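Local coordinates for protein Dmd discriminator of mRNA degradation (Enterobacteria phage RB69, PDB 5I8J) that probably acts as a phage antitoxin that binds the bacterial toxin RnlA and so protects phage mRNA from degradation, at residues Ile33-Leu47 with Ala50-Arg63. Sequence-based numbering, arbitrary orientation.
Sequences IEWVTVQLAEVNNAL and AFINDEKVFEADFR
E34 lies across F58 and E42 across F62, two rings along one side of helix 33-44 where it packs on the four-stranded antiparallel beta sheet; the axes of the helix and strand 55-61, outermost in this chain's sheet, approach to 7.6 Å. E34 CB sits near CE2 and CZ of F58, and its CG stands over the ring centre in a CH-pi contact (3.6 Å to the F58 centroid). CD lies over the CE1 side, with OE1 toward CZ and OE2 toward CD1, ring and carboxylate planes 7° apart. E34 OE2 forms a salt bridge with R30. T37 CB meets the same ring at its edge, 3.6 Å from F58 CD2, while T37 OG1 hydrogen-bonds to I33 O. V38 bridges the two rings, CG2 to F58 CE2 and CG1 to F62 CZ. A41 CB touches both A60 CB and F62 CD1, and E42 CB covers one face of F62. A Schellman motif at N45 ends the helix and turns the chain into strand 46-52, where F62 N donates to A46 O (2.8 Å). Beyond it L47 CB packs over the guanidinium of R63, which grips D61 side-on. D61 OD1 takes R63 NE and, closing an Asx turn, R63 N, from opposite faces of its carboxylate plane.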
# COMPACT_ATOMS: atom_id res chain seq x y z
N ILE A 33 -16.07 4.63 -2.09
CA ILE A 33 -14.67 4.26 -2.24
C ILE A 33 -14.04 5.00 -3.42
O ILE A 33 -12.95 5.57 -3.31
CB ILE A 33 -14.51 2.75 -2.42
CG1 ILE A 33 -14.98 2.02 -1.15
CG2 ILE A 33 -13.06 2.40 -2.68
CD1 ILE A 33 -15.18 0.53 -1.34
N GLU A 34 -14.76 5.03 -4.54
CA GLU A 34 -14.24 5.73 -5.72
C GLU A 34 -14.10 7.23 -5.48
O GLU A 34 -13.08 7.84 -5.85
CB GLU A 34 -15.13 5.45 -6.94
CG GLU A 34 -15.03 4.02 -7.45
CD GLU A 34 -15.83 3.77 -8.73
OE1 GLU A 34 -16.28 4.75 -9.36
OE2 GLU A 34 -16.00 2.59 -9.10
N TRP A 35 -15.12 7.84 -4.88
CA TRP A 35 -15.10 9.28 -4.63
C TRP A 35 -13.95 9.64 -3.69
O TRP A 35 -13.22 10.59 -3.92
CB TRP A 35 -16.44 9.78 -4.04
CG TRP A 35 -16.52 11.27 -4.09
CD1 TRP A 35 -17.05 12.03 -5.09
CD2 TRP A 35 -16.00 12.20 -3.12
NE1 TRP A 35 -16.92 13.37 -4.80
CE2 TRP A 35 -16.27 13.50 -3.60
CE3 TRP A 35 -15.35 12.05 -1.89
CZ2 TRP A 35 -15.92 14.65 -2.89
CZ3 TRP A 35 -14.99 13.20 -1.19
CH2 TRP A 35 -15.27 14.47 -1.69
N VAL A 36 -13.80 8.87 -2.62
CA VAL A 36 -12.75 9.12 -1.65
C VAL A 36 -11.38 8.99 -2.33
O VAL A 36 -10.48 9.80 -2.08
CB VAL A 36 -12.86 8.15 -0.44
CG1 VAL A 36 -11.61 8.20 0.42
CG2 VAL A 36 -14.07 8.54 0.39
N THR A 37 -11.26 8.01 -3.22
CA THR A 37 -10.01 7.80 -3.95
C THR A 37 -9.69 9.00 -4.84
O THR A 37 -8.57 9.52 -4.85
CB THR A 37 -10.06 6.52 -4.80
OG1 THR A 37 -10.28 5.39 -3.95
CG2 THR A 37 -8.73 6.32 -5.56
N VAL A 38 -10.70 9.45 -5.59
CA VAL A 38 -10.52 10.56 -6.50
C VAL A 38 -10.16 11.82 -5.73
O VAL A 38 -9.28 12.57 -6.13
CB VAL A 38 -11.77 10.79 -7.36
CG1 VAL A 38 -11.69 12.13 -8.10
CG2 VAL A 38 -11.97 9.62 -8.31
N GLN A 39 -10.84 12.04 -4.61
CA GLN A 39 -10.57 13.22 -3.80
C GLN A 39 -9.16 13.20 -3.24
O GLN A 39 -8.44 14.19 -3.31
CB GLN A 39 -11.60 13.33 -2.67
CG GLN A 39 -11.33 14.46 -1.67
CD GLN A 39 -11.53 15.85 -2.24
OE1 GLN A 39 -11.83 16.03 -3.42
NE2 GLN A 39 -11.36 16.86 -1.39
N LEU A 40 -8.76 12.06 -2.69
CA LEU A 40 -7.40 11.90 -2.17
C LEU A 40 -6.37 12.19 -3.26
O LEU A 40 -5.39 12.89 -3.03
CB LEU A 40 -7.19 10.49 -1.63
CG LEU A 40 -7.38 10.25 -0.13
CD1 LEU A 40 -7.11 8.78 0.17
CD2 LEU A 40 -6.45 11.16 0.67
N ALA A 41 -6.61 11.65 -4.45
CA ALA A 41 -5.64 11.79 -5.52
C ALA A 41 -5.60 13.24 -5.98
O ALA A 41 -4.52 13.81 -6.16
CB ALA A 41 -5.96 10.85 -6.66
N GLU A 42 -6.77 13.85 -6.13
CA GLU A 42 -6.84 15.19 -6.71
C GLU A 42 -6.25 16.23 -5.76
O GLU A 42 -5.46 17.08 -6.18
CB GLU A 42 -8.28 15.57 -7.07
CG GLU A 42 -8.34 16.90 -7.80
CD GLU A 42 -9.71 17.22 -8.36
OE1 GLU A 42 -10.72 16.94 -7.68
OE2 GLU A 42 -9.76 17.74 -9.50
N VAL A 43 -6.64 16.17 -4.49
CA VAL A 43 -6.12 17.09 -3.48
C VAL A 43 -4.59 17.03 -3.42
O VAL A 43 -3.92 18.05 -3.23
CB VAL A 43 -6.71 16.78 -2.09
CG1 VAL A 43 -5.97 17.53 -0.99
CG2 VAL A 43 -8.19 17.12 -2.06
N ASN A 44 -4.04 15.84 -3.62
CA ASN A 44 -2.62 15.64 -3.44
C ASN A 44 -1.82 15.64 -4.74
O ASN A 44 -0.60 15.42 -4.71
CB ASN A 44 -2.38 14.34 -2.67
CG ASN A 44 -2.72 14.48 -1.20
OD1 ASN A 44 -2.03 15.19 -0.47
ND2 ASN A 44 -3.80 13.83 -0.76
N ASN A 45 -2.49 15.90 -5.86
CA ASN A 45 -1.87 15.79 -7.18
C ASN A 45 -1.09 14.48 -7.28
O ASN A 45 0.08 14.47 -7.64
CB ASN A 45 -0.96 16.98 -7.45
CG ASN A 45 -1.72 18.28 -7.54
OD1 ASN A 45 -2.38 18.54 -8.54
ND2 ASN A 45 -1.64 19.10 -6.50
N ALA A 46 -1.77 13.39 -6.95
CA ALA A 46 -1.10 12.11 -6.74
C ALA A 46 -1.77 10.96 -7.49
O ALA A 46 -2.89 11.09 -7.98
CB ALA A 46 -1.05 11.81 -5.24
N LEU A 47 -1.06 9.85 -7.57
CA LEU A 47 -1.64 8.58 -7.95
C LEU A 47 -2.06 7.91 -6.66
O LEU A 47 -1.25 7.77 -5.76
CB LEU A 47 -0.62 7.71 -8.70
CG LEU A 47 -0.93 6.21 -8.82
CD1 LEU A 47 -2.15 5.98 -9.71
CD2 LEU A 47 0.27 5.45 -9.34
N ALA A 50 -6.61 2.19 -4.10
CA ALA A 50 -7.40 1.69 -2.98
C ALA A 50 -7.36 0.15 -2.94
O ALA A 50 -7.59 -0.51 -3.95
CB ALA A 50 -8.84 2.20 -3.07
N PHE A 51 -7.06 -0.39 -1.77
CA PHE A 51 -6.95 -1.82 -1.55
C PHE A 51 -7.96 -2.27 -0.50
O PHE A 51 -8.09 -1.63 0.54
CB PHE A 51 -5.54 -2.20 -1.08
CG PHE A 51 -4.48 -2.14 -2.16
CD1 PHE A 51 -3.90 -0.93 -2.52
CD2 PHE A 51 -4.06 -3.30 -2.79
CE1 PHE A 51 -2.91 -0.88 -3.51
CE2 PHE A 51 -3.08 -3.26 -3.78
CZ PHE A 51 -2.50 -2.05 -4.13
N ILE A 52 -8.66 -3.36 -0.77
CA ILE A 52 -9.50 -4.01 0.25
C ILE A 52 -9.09 -5.48 0.31
O ILE A 52 -9.00 -6.14 -0.72
CB ILE A 52 -11.00 -3.89 -0.06
CG1 ILE A 52 -11.41 -2.42 -0.14
CG2 ILE A 52 -11.83 -4.61 1.02
CD1 ILE A 52 -12.83 -2.21 -0.67
N ASN A 53 -8.81 -5.96 1.52
CA ASN A 53 -8.32 -7.33 1.68
C ASN A 53 -7.11 -7.60 0.79
O ASN A 53 -7.00 -8.67 0.18
CB ASN A 53 -9.42 -8.35 1.38
CG ASN A 53 -10.58 -8.28 2.36
OD1 ASN A 53 -10.38 -7.98 3.54
ND2 ASN A 53 -11.79 -8.56 1.89
N ASP A 54 -6.23 -6.60 0.70
CA ASP A 54 -4.96 -6.70 -0.04
C ASP A 54 -5.14 -6.79 -1.56
O ASP A 54 -4.19 -7.10 -2.28
CB ASP A 54 -4.15 -7.89 0.46
CG ASP A 54 -3.71 -7.72 1.90
OD1 ASP A 54 -3.42 -6.57 2.29
OD2 ASP A 54 -3.67 -8.73 2.64
N GLU A 55 -6.32 -6.47 -2.06
CA GLU A 55 -6.55 -6.47 -3.50
C GLU A 55 -6.90 -5.08 -3.98
O GLU A 55 -7.67 -4.38 -3.33
CB GLU A 55 -7.65 -7.47 -3.86
CG GLU A 55 -7.29 -8.90 -3.50
CD GLU A 55 -8.33 -9.90 -3.95
OE1 GLU A 55 -8.77 -9.80 -5.12
OE2 GLU A 55 -8.69 -10.79 -3.15
N LYS A 56 -6.33 -4.65 -5.11
CA LYS A 56 -6.60 -3.31 -5.62
C LYS A 56 -8.00 -3.24 -6.21
O LYS A 56 -8.34 -4.03 -7.09
CB LYS A 56 -5.57 -2.90 -6.68
CG LYS A 56 -5.80 -1.49 -7.21
CD LYS A 56 -4.70 -1.08 -8.18
CE LYS A 56 -4.67 -1.99 -9.38
NZ LYS A 56 -3.66 -1.54 -10.39
N VAL A 57 -8.81 -2.29 -5.74
CA VAL A 57 -10.19 -2.21 -6.20
C VAL A 57 -10.46 -0.96 -7.05
O VAL A 57 -11.45 -0.91 -7.79
CB VAL A 57 -11.18 -2.25 -5.00
CG1 VAL A 57 -11.02 -3.57 -4.22
CG2 VAL A 57 -10.97 -1.05 -4.08
N PHE A 58 -9.58 0.03 -6.96
CA PHE A 58 -9.74 1.26 -7.72
C PHE A 58 -8.45 2.05 -7.69
O PHE A 58 -7.65 1.88 -6.78
CB PHE A 58 -10.89 2.10 -7.15
CG PHE A 58 -11.32 3.23 -8.02
CD1 PHE A 58 -11.92 2.98 -9.25
CD2 PHE A 58 -11.15 4.54 -7.62
CE1 PHE A 58 -12.32 4.03 -10.06
CE2 PHE A 58 -11.55 5.59 -8.42
CZ PHE A 58 -12.14 5.33 -9.65
N GLU A 59 -8.24 2.92 -8.67
CA GLU A 59 -7.16 3.88 -8.58
C GLU A 59 -7.44 5.11 -9.42
O GLU A 59 -8.23 5.04 -10.37
CB GLU A 59 -5.83 3.25 -8.99
CG GLU A 59 -5.75 2.82 -10.43
CD GLU A 59 -4.57 1.90 -10.66
OE1 GLU A 59 -3.44 2.30 -10.30
OE2 GLU A 59 -4.76 0.77 -11.17
N ALA A 60 -6.81 6.22 -9.05
CA ALA A 60 -6.99 7.50 -9.74
C ALA A 60 -5.65 8.20 -9.81
O ALA A 60 -4.93 8.25 -8.82
CB ALA A 60 -8.02 8.37 -9.02
N ASP A 61 -5.30 8.73 -10.97
CA ASP A 61 -3.99 9.34 -11.15
C ASP A 61 -4.13 10.81 -11.51
O ASP A 61 -4.52 11.16 -12.63
CB ASP A 61 -3.20 8.62 -12.24
CG ASP A 61 -1.75 9.07 -12.33
OD1 ASP A 61 -1.36 10.00 -11.60
OD2 ASP A 61 -0.99 8.51 -13.15
N PHE A 62 -3.80 11.68 -10.56
CA PHE A 62 -3.85 13.11 -10.79
C PHE A 62 -2.47 13.75 -10.79
O PHE A 62 -2.32 14.93 -10.47
CB PHE A 62 -4.76 13.77 -9.75
CG PHE A 62 -6.22 13.58 -10.05
CD1 PHE A 62 -6.85 12.39 -9.76
CD2 PHE A 62 -6.95 14.60 -10.64
CE1 PHE A 62 -8.19 12.20 -10.04
CE2 PHE A 62 -8.29 14.43 -10.93
CZ PHE A 62 -8.91 13.23 -10.64
N ARG A 63 -1.45 13.00 -11.18
CA ARG A 63 -0.11 13.57 -11.22
C ARG A 63 0.06 14.47 -12.45
O ARG A 63 0.98 15.30 -12.50
CB ARG A 63 0.94 12.47 -11.21
CG ARG A 63 1.03 11.73 -9.88
CD ARG A 63 1.99 10.56 -10.00
NE ARG A 63 1.53 9.58 -10.96
CZ ARG A 63 2.20 8.48 -11.30
NH1 ARG A 63 3.37 8.20 -10.73
NH2 ARG A 63 1.69 7.65 -12.20
O HOH W 1 -1.24 17.63 -11.22